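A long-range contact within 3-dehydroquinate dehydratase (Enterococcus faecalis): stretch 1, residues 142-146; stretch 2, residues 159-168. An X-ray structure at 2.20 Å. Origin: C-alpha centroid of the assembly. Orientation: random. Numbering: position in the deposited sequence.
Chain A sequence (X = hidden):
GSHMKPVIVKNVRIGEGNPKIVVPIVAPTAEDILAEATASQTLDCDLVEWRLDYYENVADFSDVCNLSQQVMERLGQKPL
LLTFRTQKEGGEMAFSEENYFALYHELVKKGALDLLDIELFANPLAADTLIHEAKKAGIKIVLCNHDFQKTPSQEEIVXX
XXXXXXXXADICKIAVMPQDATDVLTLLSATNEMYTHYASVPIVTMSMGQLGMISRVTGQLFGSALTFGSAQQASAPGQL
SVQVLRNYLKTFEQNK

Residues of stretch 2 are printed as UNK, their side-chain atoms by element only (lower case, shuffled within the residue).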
# COMPACT_ATOMS: atom_id res chain seq x y z
N VAL A 142 7.71 -17.12 18.39
CA VAL A 142 6.73 -16.48 17.52
C VAL A 142 5.42 -17.25 17.61
O VAL A 142 5.31 -18.33 17.03
CB VAL A 142 7.17 -16.40 16.04
CG1 VAL A 142 6.11 -15.70 15.20
CG2 VAL A 142 8.51 -15.68 15.90
N LEU A 143 4.45 -16.72 18.35
CA LEU A 143 3.10 -17.28 18.34
C LEU A 143 2.42 -16.74 17.10
O LEU A 143 2.71 -15.63 16.66
CB LEU A 143 2.30 -16.92 19.60
CG LEU A 143 2.78 -17.59 20.90
CD1 LEU A 143 1.68 -17.57 21.97
CD2 LEU A 143 3.30 -19.00 20.68
N CYS A 144 1.52 -17.52 16.52
CA CYS A 144 1.01 -17.17 15.22
C CYS A 144 -0.31 -17.82 14.89
O CYS A 144 -0.66 -18.88 15.42
CB CYS A 144 2.03 -17.55 14.17
SG CYS A 144 2.38 -19.29 14.25
N ASN A 145 -1.03 -17.17 13.99
CA ASN A 145 -2.29 -17.70 13.52
C ASN A 145 -2.46 -17.43 12.03
O ASN A 145 -2.08 -16.38 11.54
CB ASN A 145 -3.45 -17.12 14.32
CG ASN A 145 -4.80 -17.51 13.76
OD1 ASN A 145 -5.56 -16.66 13.33
ND2 ASN A 145 -5.09 -18.81 13.73
N HIS A 146 -3.00 -18.40 11.32
CA HIS A 146 -3.23 -18.26 9.89
C HIS A 146 -4.62 -18.70 9.52
O HIS A 146 -5.03 -19.82 9.85
CB HIS A 146 -2.23 -19.08 9.08
CG HIS A 146 -0.81 -18.71 9.35
ND1 HIS A 146 -0.13 -19.16 10.45
CD2 HIS A 146 0.05 -17.92 8.66
CE1 HIS A 146 1.09 -18.65 10.44
NE2 HIS A 146 1.23 -17.91 9.36
N UNK A 159 -8.02 -9.37 18.89
CA UNK A 159 -8.14 -10.23 20.05
C UNK A 159 -7.15 -11.37 19.96
O UNK A 159 -6.55 -11.75 20.97
c UNK A 159 -9.58 -10.76 20.19
N UNK A 160 -6.97 -11.92 18.76
CA UNK A 160 -6.03 -13.01 18.59
C UNK A 160 -4.61 -12.54 18.80
O UNK A 160 -3.82 -13.22 19.46
n UNK A 160 -10.50 -16.83 14.30
c UNK A 160 -9.25 -16.41 14.45
n UNK A 160 -8.36 -16.67 13.51
n UNK A 160 -8.91 -15.72 15.53
c UNK A 160 -7.50 -14.42 17.08
c UNK A 160 -7.57 -15.19 15.78
c UNK A 160 -6.19 -13.66 17.21
N UNK A 161 -4.27 -11.36 18.28
CA UNK A 161 -2.93 -10.83 18.48
C UNK A 161 -2.72 -10.56 19.97
O UNK A 161 -1.63 -10.78 20.50
c UNK A 161 -2.72 -9.55 17.65
c UNK A 161 -2.66 -8.48 15.36
c UNK A 161 -2.59 -9.79 16.14
c UNK A 161 -1.30 -10.56 15.79
N UNK A 162 -3.76 -10.10 20.64
CA UNK A 162 -3.64 -9.79 22.06
C UNK A 162 -3.50 -11.06 22.91
O UNK A 162 -2.83 -11.03 23.94
c UNK A 162 -4.88 -7.53 22.12
n UNK A 162 -6.79 -6.32 26.23
c UNK A 162 -7.00 -6.45 24.94
c UNK A 162 -4.86 -8.99 22.56
c UNK A 162 -6.10 -6.85 22.69
n UNK A 162 -5.98 -6.70 24.13
n UNK A 162 -8.24 -6.37 24.45
N UNK A 163 -4.13 -12.15 22.49
CA UNK A 163 -4.03 -13.41 23.23
C UNK A 163 -2.63 -14.02 23.11
O UNK A 163 -2.14 -14.64 24.05
c UNK A 163 -7.13 -14.61 24.32
c UNK A 163 -6.57 -14.02 23.02
o UNK A 163 -6.44 -15.38 25.02
c UNK A 163 -5.09 -14.42 22.75
n UNK A 163 -8.40 -14.27 24.64
N UNK A 164 -1.98 -13.84 21.95
CA UNK A 164 -0.61 -14.31 21.78
C UNK A 164 0.34 -13.58 22.72
O UNK A 164 1.19 -14.21 23.35
c UNK A 164 -1.94 -14.71 16.70
c UNK A 164 -0.14 -14.10 20.33
c UNK A 164 -0.98 -14.82 19.30
s UNK A 164 -0.43 -14.45 17.62
N UNK A 165 0.19 -12.26 22.79
CA UNK A 165 1.01 -11.46 23.68
C UNK A 165 0.78 -11.92 25.14
O UNK A 165 1.73 -12.04 25.91
c UNK A 165 1.63 -8.99 24.28
c UNK A 165 1.35 -7.52 23.97
n UNK A 165 0.43 -6.92 24.70
o UNK A 165 1.95 -6.94 23.07
c UNK A 165 0.71 -9.96 23.50
N UNK A 166 -0.47 -12.23 25.49
CA UNK A 166 -0.80 -12.71 26.83
C UNK A 166 -0.15 -14.05 27.14
O UNK A 166 0.10 -14.38 28.30
c UNK A 166 -2.32 -12.84 27.01
c UNK A 166 -3.06 -11.52 27.10
s UNK A 166 -4.85 -11.73 27.11
c UNK A 166 -5.35 -10.01 27.18
N UNK A 167 0.08 -14.85 26.10
CA UNK A 167 0.73 -16.14 26.26
C UNK A 167 2.23 -15.97 26.15
O UNK A 167 2.93 -16.93 25.84
c UNK A 167 -1.24 -17.43 25.14
c UNK A 167 -1.01 -20.58 24.21
n UNK A 167 -0.20 -21.60 23.90
n UNK A 167 -0.81 -19.89 25.33
c UNK A 167 -1.62 -18.76 25.78
c UNK A 167 0.26 -17.15 25.20
n UNK A 167 -2.00 -20.26 23.38
N UNK A 168 2.72 -14.75 26.36
CA UNK A 168 4.16 -14.45 26.40
C UNK A 168 4.90 -14.73 25.08
O UNK A 168 6.05 -15.18 25.08
n UNK A 168 4.10 -16.43 30.89
c UNK A 168 4.90 -15.82 30.03
c UNK A 168 4.83 -15.23 27.54
c UNK A 168 4.21 -15.01 28.92
o UNK A 168 6.13 -15.88 30.09

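Position 159 carries a single side-chain carbon, which is out of reach of the strand. One carbon beyond CA defines alanine, A159. Its backbone O accepts a hydrogen bond from the N of position 163 at 2.9 Å, the i to i+4 pattern of a helix.

Position 160 has seven side-chain atoms: three carbons in line, a nitrogen, then a carbon bearing two more nitrogens. That planar end is a guanidinium, so the residue is arginine, R160. The chain is extended, with chi2 and chi3 both t, and its end reaches N145: NH1 donates a hydrogen bond to N145 OD1 at 2.8 Å, with an N-H...O angle of 148°. The acceptor lies at the guanidinium edge, near its plane, where the N-H bonds point.

Position 161 shows four carbons forked at the second, the pattern of leucine, L161. Its CA-to-CB bond points away from the strand and, although the end comes nearer, it makes no contact with the strand.

Position 162 repeats the three-carbon, nitrogen, guanidinium pattern, hence arginine, R162. It is out of reach of the strand, on a part of the helix that touches a crystal neighbour.

Position 163 has three carbons, the third carrying one oxygen and one nitrogen. This terminal amide after two further carbons is glutamine, Q163; its CB leaves sideways and its end leads away, and it makes no contact with the strand.

Position 164 is an unbranched run of two carbons, a sulfur and a carbon: methionine, M164. It points toward the strand and lies against L143, CB to CB at 3.8 Å. Farther out, SD is 3.5 Å from L143 O and 3.8 Å from C144 N, while CE is 3.7 Å from N145 CB. With chi1 m and both later angles t, the side chain spans three successive strand residues.

Position 165, again three carbons ending in one oxygen and one nitrogen, is glutamine, Q165. It points away, and its amide is hydrogen-bonded elsewhere in the structure.

Position 166 has the carbon, carbon, sulfur, carbon sequence of methionine, M166, but its CB points away and it does not touch the strand.

Position 167 has a third guanidinium pattern and is arginine, R167. It is the first residue to leave helical phi/psi (-89/20). Its CB packs 3.6 Å from L143 CD1, so the contact is made at the root of the side chain, and its guanidinium nitrogens bond elsewhere.

Position 168 has three carbons, the third carrying one oxygen and one nitrogen: glutamine, Q168. Its positive phi (63°) follows the helix, its CB points away, and the side chain makes no contact with the strand.

The contact is compact, burying 311 Å² in total. Strand and helix run nearly antiparallel (156°), with axes 8.5 Å apart at closest approach. L143 and N145 point toward the helix, whereas C144 points away, as strand alternation requires. R160, M164 and R167, spaced by four and three, meet them: apolar packing centres on L143 and M164, and one polar bond joins R160 to N145.

Stretch 2, residues 159-168: ARLRQMQMRQ
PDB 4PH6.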